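Local coordinates for protein succinate dehydrogenase subunit A (Mycolicibacterium smegmatis MC2 51, PDB 6LUM) that forms the FAD-bound flavoprotein subunit of succinate dehydrogenase, probably oxidising succinate to fumarate and passing the electrons on through the enzyme's other subunits, at residues Leu224-Arg229 and Leu511-Glu516; Thr480-Leu485 and Leu517-Val522. One frame throughout, in Å; residues are numbered along the deposited sequence.

Contact 1 (Leu224-Arg229 and Leu511-Glu516); sequences LGIVFR and LGFLLE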
ATOM      1  N   LEU D 224      36.980 -19.076 -13.932  1.00 13.66           N
ATOM      2  CA  LEU D 224      38.327 -19.609 -13.805  1.00 13.66           C
ATOM      3  C   LEU D 224      39.226 -19.085 -14.911  1.00 13.66           C
ATOM      4  O   LEU D 224      40.360 -18.682 -14.653  1.00 13.66           O
ATOM      5  CB  LEU D 224      38.288 -21.134 -13.822  1.00 13.66           C
ATOM      6  CG  LEU D 224      37.701 -21.907 -12.648  1.00 13.66           C
ATOM      7  CD1 LEU D 224      36.206 -21.912 -12.691  1.00 13.66           C
ATOM      8  CD2 LEU D 224      38.203 -23.305 -12.706  1.00 13.66           C
ATOM      9  N   GLY D 225      38.735 -19.063 -16.148  1.00 14.46           N
ATOM     10  CA  GLY D 225      39.550 -18.571 -17.245  1.00 14.46           C
ATOM     11  C   GLY D 225      39.870 -17.094 -17.126  1.00 14.46           C
ATOM     12  O   GLY D 225      40.990 -16.670 -17.406  1.00 14.46           O
ATOM     13  N   ILE D 226      38.896 -16.291 -16.701  1.00 13.09           N
ATOM     14  CA  ILE D 226      39.123 -14.863 -16.504  1.00 13.09           C
ATOM     15  C   ILE D 226      40.175 -14.639 -15.428  1.00 13.09           C
ATOM     16  O   ILE D 226      41.188 -13.963 -15.647  1.00 13.09           O
ATOM     17  CB  ILE D 226      37.808 -14.162 -16.137  1.00 13.09           C
ATOM     18  CG1 ILE D 226      36.904 -14.039 -17.351  1.00 13.09           C
ATOM     19  CG2 ILE D 226      38.083 -12.813 -15.568  1.00 13.09           C
ATOM     20  CD1 ILE D 226      35.494 -13.717 -16.987  1.00 13.09           C
ATOM     21  N   VAL D 227      39.944 -15.201 -14.242  1.00 14.59           N
ATOM     22  CA  VAL D 227      40.877 -15.026 -13.139  1.00 14.59           C
ATOM     23  C   VAL D 227      42.249 -15.578 -13.488  1.00 14.59           C
ATOM     24  O   VAL D 227      43.266 -15.072 -13.011  1.00 14.59           O
ATOM     25  CB  VAL D 227      40.283 -15.677 -11.880  1.00 14.59           C
ATOM     26  CG1 VAL D 227      41.339 -15.935 -10.844  1.00 14.59           C
ATOM     27  CG2 VAL D 227      39.194 -14.796 -11.319  1.00 14.59           C
ATOM     28  N   PHE D 228      42.316 -16.585 -14.346  1.00 16.57           N
ATOM     29  CA  PHE D 228      43.603 -17.148 -14.712  1.00 16.57           C
ATOM     30  C   PHE D 228      44.320 -16.304 -15.749  1.00 16.57           C
ATOM     31  O   PHE D 228      45.551 -16.263 -15.760  1.00 16.57           O
ATOM     32  CB  PHE D 228      43.402 -18.564 -15.231  1.00 16.57           C
ATOM     33  CG  PHE D 228      44.662 -19.311 -15.451  1.00 16.57           C
ATOM     34  CD1 PHE D 228      45.474 -19.639 -14.396  1.00 16.57           C
ATOM     35  CD2 PHE D 228      45.024 -19.706 -16.713  1.00 16.57           C
ATOM     36  CE1 PHE D 228      46.626 -20.334 -14.603  1.00 16.57           C
ATOM     37  CE2 PHE D 228      46.180 -20.394 -16.921  1.00 16.57           C
ATOM     38  CZ  PHE D 228      46.980 -20.710 -15.868  1.00 16.57           C
ATOM     39  N   ARG D 229      43.579 -15.633 -16.624  1.00 20.29           N
ATOM     40  CA  ARG D 229      44.203 -14.768 -17.612  1.00 20.29           C
ATOM     41  C   ARG D 229      44.671 -13.457 -17.006  1.00 20.29           C
ATOM     42  O   ARG D 229      45.661 -12.889 -17.473  1.00 20.29           O
ATOM     43  CB  ARG D 229      43.232 -14.488 -18.752  1.00 20.29           C
ATOM     44  CG  ARG D 229      43.149 -15.606 -19.749  1.00 20.29           C
ATOM     45  CD  ARG D 229      42.005 -15.415 -20.711  1.00 20.29           C
ATOM     46  NE  ARG D 229      42.227 -16.150 -21.951  1.00 20.29           N
ATOM     47  CZ  ARG D 229      41.319 -16.295 -22.907  1.00 20.29           C
ATOM     48  NH1 ARG D 229      40.122 -15.758 -22.769  1.00 20.29           N
ATOM     49  NH2 ARG D 229      41.610 -16.974 -24.003  1.00 20.29           N
ATOM     50  N   LEU D 511      35.621 -21.736 -26.393  1.00 14.23           N
ATOM     51  CA  LEU D 511      36.666 -22.704 -26.697  1.00 14.23           C
ATOM     52  C   LEU D 511      38.029 -22.207 -26.237  1.00 14.23           C
ATOM     53  O   LEU D 511      38.883 -23.005 -25.831  1.00 14.23           O
ATOM     54  CB  LEU D 511      36.677 -23.005 -28.189  1.00 14.23           C
ATOM     55  CG  LEU D 511      37.788 -23.906 -28.690  1.00 14.23           C
ATOM     56  CD1 LEU D 511      37.740 -25.218 -27.971  1.00 14.23           C
ATOM     57  CD2 LEU D 511      37.655 -24.104 -30.167  1.00 14.23           C
ATOM     58  N   GLY D 512      38.254 -20.896 -26.291  1.00 15.34           N
ATOM     59  CA  GLY D 512      39.500 -20.364 -25.743  1.00 15.34           C
ATOM     60  C   GLY D 512      39.705 -20.728 -24.281  1.00 15.34           C
ATOM     61  O   GLY D 512      40.768 -21.231 -23.884  1.00 15.34           O
ATOM     62  N   PHE D 513      38.687 -20.474 -23.456  1.00 16.70           N
ATOM     63  CA  PHE D 513      38.739 -20.840 -22.045  1.00 16.70           C
ATOM     64  C   PHE D 513      38.942 -22.334 -21.861  1.00 16.70           C
ATOM     65  O   PHE D 513      39.693 -22.762 -20.977  1.00 16.70           O
ATOM     66  CB  PHE D 513      37.455 -20.414 -21.348  1.00 16.70           C
ATOM     67  CG  PHE D 513      37.247 -18.939 -21.306  1.00 16.70           C
ATOM     68  CD1 PHE D 513      38.218 -18.105 -20.809  1.00 16.70           C
ATOM     69  CD2 PHE D 513      36.070 -18.384 -21.752  1.00 16.70           C
ATOM     70  CE1 PHE D 513      38.019 -16.750 -20.763  1.00 16.70           C
ATOM     71  CE2 PHE D 513      35.872 -17.031 -21.708  1.00 16.70           C
ATOM     72  CZ  PHE D 513      36.848 -16.214 -21.214  1.00 16.70           C
ATOM     73  N   LEU D 514      38.245 -23.147 -22.656  1.00 11.77           N
ATOM     74  CA  LEU D 514      38.408 -24.591 -22.540  1.00 11.77           C
ATOM     75  C   LEU D 514      39.853 -24.998 -22.759  1.00 11.77           C
ATOM     76  O   LEU D 514      40.376 -25.856 -22.044  1.00 11.77           O
ATOM     77  CB  LEU D 514      37.505 -25.314 -23.531  1.00 11.77           C
ATOM     78  CG  LEU D 514      36.018 -25.369 -23.217  1.00 11.77           C
ATOM     79  CD1 LEU D 514      35.327 -26.324 -24.146  1.00 11.77           C
ATOM     80  CD2 LEU D 514      35.833 -25.789 -21.797  1.00 11.77           C
ATOM     81  N   LEU D 515      40.523 -24.388 -23.735  1.00 13.77           N
ATOM     82  CA  LEU D 515      41.911 -24.760 -23.999  1.00 13.77           C
ATOM     83  C   LEU D 515      42.828 -24.360 -22.850  1.00 13.77           C
ATOM     84  O   LEU D 515      43.698 -25.144 -22.435  1.00 13.77           O
ATOM     85  CB  LEU D 515      42.386 -24.133 -25.302  1.00 13.77           C
ATOM     86  CG  LEU D 515      41.852 -24.745 -26.590  1.00 13.77           C
ATOM     87  CD1 LEU D 515      42.059 -23.775 -27.701  1.00 13.77           C
ATOM     88  CD2 LEU D 515      42.549 -26.038 -26.891  1.00 13.77           C
ATOM     89  N   GLU D 516      42.643 -23.149 -22.311  1.00 20.22           N
ATOM     90  CA  GLU D 516      43.462 -22.737 -21.169  1.00 20.22           C
ATOM     91  C   GLU D 516      43.302 -23.686 -19.990  1.00 20.22           C
ATOM     92  O   GLU D 516      44.293 -24.164 -19.417  1.00 20.22           O
ATOM     93  CB  GLU D 516      43.114 -21.325 -20.727  1.00 20.22           C
ATOM     94  CG  GLU D 516      43.597 -20.255 -21.639  1.00 20.22           C
ATOM     95  CD  GLU D 516      43.350 -18.894 -21.058  1.00 20.22           C
ATOM     96  OE1 GLU D 516      42.710 -18.825 -19.989  1.00 20.22           O
ATOM     97  OE2 GLU D 516      43.794 -17.898 -21.662  1.00 20.22           O
TER
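The side chain of R229 overlaps both the carboxylate of E516 and the ring of F513, and these three groups bury most of the surface between the segments. R229 runs extended from CG to NE, crossing E516 at about a right angle, with the guanidinium and carboxylate planes 90° apart. OE2 of E516 lies at the edge of the guanidinium, near its plane, where NE makes a hydrogen bond that is part of a salt bridge. The modelled NE to OE2 distance of 2.4 Å is doubtful at this resolution, but the pairing of charges is clear. K556 adds a long, weak ion pair to the same OE2, so this largely buried carboxylate is flanked by two basic groups, which would be expected to favour its ionised form.

At the far end of the guanidinium, NH1 reaches the CE1 side of F513, the two planes inclined at 53°. The ring also touches the backbone of helix 223-229, its CD1 lying 3.8 Å from CA of G225. Glycine suits this place, since any CB would point toward the other helix and run into CD1. CZ of F513 meets CG1 of I226 at 4.4 Å, and that isoleucine's side chain comes within about 5 Å of the bound FAD. F228 presents a ring edge to the acid, CD2 standing 4.1 Å from OE1 of E516.

The axes of the two segments pass 9.7 Å apart at 68°, joining a short helix of the FAD-binding domain to one of the C-terminal flavoprotein region. Strand 234-235 packs through L234 against L224 and F228, whereas L511 and L514 pack on helix 451-465.

Contact 2 (Thr480-Leu485 and Leu517-Val522); sequences TDIHAL and LAEVTV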
ATOM      1  N   THR D 480      51.078 -32.388 -25.857  1.00 30.47           N
ATOM      2  CA  THR D 480      51.361 -32.096 -27.261  1.00 30.47           C
ATOM      3  C   THR D 480      50.074 -31.857 -28.039  1.00 30.47           C
ATOM      4  O   THR D 480      50.009 -30.959 -28.888  1.00 30.47           O
ATOM      5  CB  THR D 480      52.158 -33.223 -27.907  1.00 30.47           C
ATOM      6  OG1 THR D 480      51.285 -34.322 -28.180  1.00 30.47           O
ATOM      7  CG2 THR D 480      53.276 -33.676 -26.998  1.00 30.47           C
ATOM      8  N   ASP D 481      49.037 -32.649 -27.759  1.00 29.33           N
ATOM      9  CA  ASP D 481      47.754 -32.450 -28.423  1.00 29.33           C
ATOM     10  C   ASP D 481      47.206 -31.058 -28.153  1.00 29.33           C
ATOM     11  O   ASP D 481      46.735 -30.376 -29.068  1.00 29.33           O
ATOM     12  CB  ASP D 481      46.754 -33.508 -27.968  1.00 29.33           C
ATOM     13  CG  ASP D 481      47.042 -34.870 -28.549  1.00 29.33           C
ATOM     14  OD1 ASP D 481      48.095 -35.028 -29.199  1.00 29.33           O
ATOM     15  OD2 ASP D 481      46.215 -35.786 -28.356  1.00 29.33           O
ATOM     16  N   ILE D 482      47.252 -30.619 -26.897  1.00 24.21           N
ATOM     17  CA  ILE D 482      46.685 -29.321 -26.557  1.00 24.21           C
ATOM     18  C   ILE D 482      47.507 -28.198 -27.157  1.00 24.21           C
ATOM     19  O   ILE D 482      46.958 -27.167 -27.547  1.00 24.21           O
ATOM     20  CB  ILE D 482      46.556 -29.180 -25.035  1.00 24.21           C
ATOM     21  CG1 ILE D 482      45.505 -30.144 -24.518  1.00 24.21           C
ATOM     22  CG2 ILE D 482      46.142 -27.792 -24.664  1.00 24.21           C
ATOM     23  CD1 ILE D 482      45.263 -30.016 -23.069  1.00 24.21           C
ATOM     24  N   HIS D 483      48.819 -28.370 -27.279  1.00 28.90           N
ATOM     25  CA  HIS D 483      49.604 -27.325 -27.930  1.00 28.90           C
ATOM     26  C   HIS D 483      49.284 -27.240 -29.418  1.00 28.90           C
ATOM     27  O   HIS D 483      49.167 -26.141 -29.978  1.00 28.90           O
ATOM     28  CB  HIS D 483      51.089 -27.568 -27.698  1.00 28.90           C
ATOM     29  CG  HIS D 483      51.550 -27.170 -26.332  1.00 28.90           C
ATOM     30  ND1 HIS D 483      52.739 -27.604 -25.791  1.00 28.90           N
ATOM     31  CD2 HIS D 483      50.978 -26.378 -25.396  1.00 28.90           C
ATOM     32  CE1 HIS D 483      52.878 -27.096 -24.580  1.00 28.90           C
ATOM     33  NE2 HIS D 483      51.823 -26.348 -24.317  1.00 28.90           N
ATOM     34  N   ALA D 484      49.122 -28.389 -30.075  1.00 26.39           N
ATOM     35  CA  ALA D 484      48.699 -28.378 -31.472  1.00 26.39           C
ATOM     36  C   ALA D 484      47.354 -27.685 -31.640  1.00 26.39           C
ATOM     37  O   ALA D 484      47.177 -26.863 -32.543  1.00 26.39           O
ATOM     38  CB  ALA D 484      48.634 -29.804 -32.010  1.00 26.39           C
ATOM     39  N   LEU D 485      46.389 -28.001 -30.781  1.00 22.30           N
ATOM     40  CA  LEU D 485      45.090 -27.354 -30.904  1.00 22.30           C
ATOM     41  C   LEU D 485      45.169 -25.875 -30.562  1.00 22.30           C
ATOM     42  O   LEU D 485      44.385 -25.083 -31.082  1.00 22.30           O
ATOM     43  CB  LEU D 485      44.060 -28.046 -30.025  1.00 22.30           C
ATOM     44  CG  LEU D 485      43.937 -29.547 -30.235  1.00 22.30           C
ATOM     45  CD1 LEU D 485      43.196 -30.169 -29.088  1.00 22.30           C
ATOM     46  CD2 LEU D 485      43.247 -29.849 -31.534  1.00 22.30           C
ATOM     47  N   LEU D 517      42.057 -23.952 -19.600  1.00 15.12           N
ATOM     48  CA  LEU D 517      41.819 -24.806 -18.444  1.00 15.12           C
ATOM     49  C   LEU D 517      42.304 -26.224 -18.684  1.00 15.12           C
ATOM     50  O   LEU D 517      42.770 -26.884 -17.750  1.00 15.12           O
ATOM     51  CB  LEU D 517      40.340 -24.805 -18.092  1.00 15.12           C
ATOM     52  CG  LEU D 517      39.801 -23.419 -17.785  1.00 15.12           C
ATOM     53  CD1 LEU D 517      38.352 -23.496 -17.402  1.00 15.12           C
ATOM     54  CD2 LEU D 517      40.610 -22.796 -16.684  1.00 15.12           C
ATOM     55  N   ALA D 518      42.221 -26.710 -19.918  1.00 14.49           N
ATOM     56  CA  ALA D 518      42.740 -28.035 -20.201  1.00 14.49           C
ATOM     57  C   ALA D 518      44.236 -28.099 -19.955  1.00 14.49           C
ATOM     58  O   ALA D 518      44.734 -29.061 -19.357  1.00 14.49           O
ATOM     59  CB  ALA D 518      42.413 -28.421 -21.634  1.00 14.49           C
ATOM     60  N   GLU D 519      44.978 -27.085 -20.398  1.00 20.99           N
ATOM     61  CA  GLU D 519      46.418 -27.138 -20.163  1.00 20.99           C
ATOM     62  C   GLU D 519      46.745 -27.015 -18.684  1.00 20.99           C
ATOM     63  O   GLU D 519      47.679 -27.663 -18.203  1.00 20.99           O
ATOM     64  CB  GLU D 519      47.147 -26.060 -20.948  1.00 20.99           C
ATOM     65  CG  GLU D 519      48.578 -26.454 -21.243  1.00 20.99           C
ATOM     66  CD  GLU D 519      49.417 -25.305 -21.762  1.00 20.99           C
ATOM     67  OE1 GLU D 519      50.596 -25.202 -21.365  1.00 20.99           O
ATOM     68  OE2 GLU D 519      48.902 -24.505 -22.568  1.00 20.99           O
ATOM     69  N   VAL D 520      45.998 -26.189 -17.946  1.00 16.42           N
ATOM     70  CA  VAL D 520      46.216 -26.094 -16.500  1.00 16.42           C
ATOM     71  C   VAL D 520      46.037 -27.452 -15.843  1.00 16.42           C
ATOM     72  O   VAL D 520      46.870 -27.891 -15.039  1.00 16.42           O
ATOM     73  CB  VAL D 520      45.269 -25.063 -15.872  1.00 16.42           C
ATOM     74  CG1 VAL D 520      45.508 -24.989 -14.402  1.00 16.42           C
ATOM     75  CG2 VAL D 520      45.480 -23.741 -16.491  1.00 16.42           C
ATOM     76  N   THR D 521      44.934 -28.130 -16.162  1.00 15.93           N
ATOM     77  CA  THR D 521      44.673 -29.442 -15.587  1.00 15.93           C
ATOM     78  C   THR D 521      45.790 -30.416 -15.914  1.00 15.93           C
ATOM     79  O   THR D 521      46.254 -31.157 -15.043  1.00 15.93           O
ATOM     80  CB  THR D 521      43.342 -29.982 -16.095  1.00 15.93           C
ATOM     81  OG1 THR D 521      42.281 -29.157 -15.614  1.00 15.93           O
ATOM     82  CG2 THR D 521      43.132 -31.386 -15.610  1.00 15.93           C
ATOM     83  N   VAL D 522      46.246 -30.426 -17.164  1.00 18.01           N
ATOM     84  CA  VAL D 522      47.234 -31.425 -17.554  1.00 18.01           C
ATOM     85  C   VAL D 522      48.574 -31.166 -16.879  1.00 18.01           C
ATOM     86  O   VAL D 522      49.236 -32.103 -16.428  1.00 18.01           O
ATOM     87  CB  VAL D 522      47.371 -31.482 -19.082  1.00 18.01           C
ATOM     88  CG1 VAL D 522      48.536 -32.350 -19.456  1.00 18.01           C
ATOM     89  CG2 VAL D 522      46.108 -32.028 -19.690  1.00 18.01           C
TER
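I482 and H483 meet helix 503-527 in different ways, one by an apolar tip and the other by a ring edge. I482 points at the opposite helix, and its CD1, anti to CA about the CB-CG1 bond (chi2 -177°), extends toward A518 and V522. CD1 of I482 lies 3.6 Å from CB of A518, with V522 CG2 also in contact. The CG2 branch of I482 approaches CB of E519 at 4.2 Å. H483 and E519 cross at about a right angle, the imidazole and carboxylate planes 89° apart. The carboxylate stands at the ring's edge, and NE2 of H483 gives OE1 of E519 a weak hydrogen bond of 3.4 Å.

The stronger polar partner of E519 is K486, whose NZ forms a salt bridge with OE2; the two carboxylate oxygens thus serve different residues of helix 472-488. An alanine at E519 would probably leave K486 without its acidic mate and H483 without its weak acceptor, freeing the imidazole to turn.

The axes of the two segments run 10.2 Å apart at 160°, a nearly antiparallel pairing within the C-terminal flavoprotein region. Helix 451-465 closes on the same apolar patch, L458 packing on A518 and M462 on V522, and it also meets L485; helix 223-229 instead meets L517 and V520.

Overall arrangement
From the N terminus, the chain lays down four of the five strands of the parallel sheet before it reaches helix 223-229, the first half of contact 1. A span of 281 residues, partly unmodelled, then separates it from 511-516, so contact 1 closes a very long loop. Contact 2 closes a short one, from 480-485 to 517-522. Segment 480-485 falls inside the long loop and 517-522 just beyond its end, so the two contacts cross rather than nest. Both use consecutive turns of helix 503-527, with centres 12 Å apart, and they touch directly, F228 packing on V520, L224 on L517 and L515 on L485. That helix thereby links the FAD-binding domain with helix 472-488.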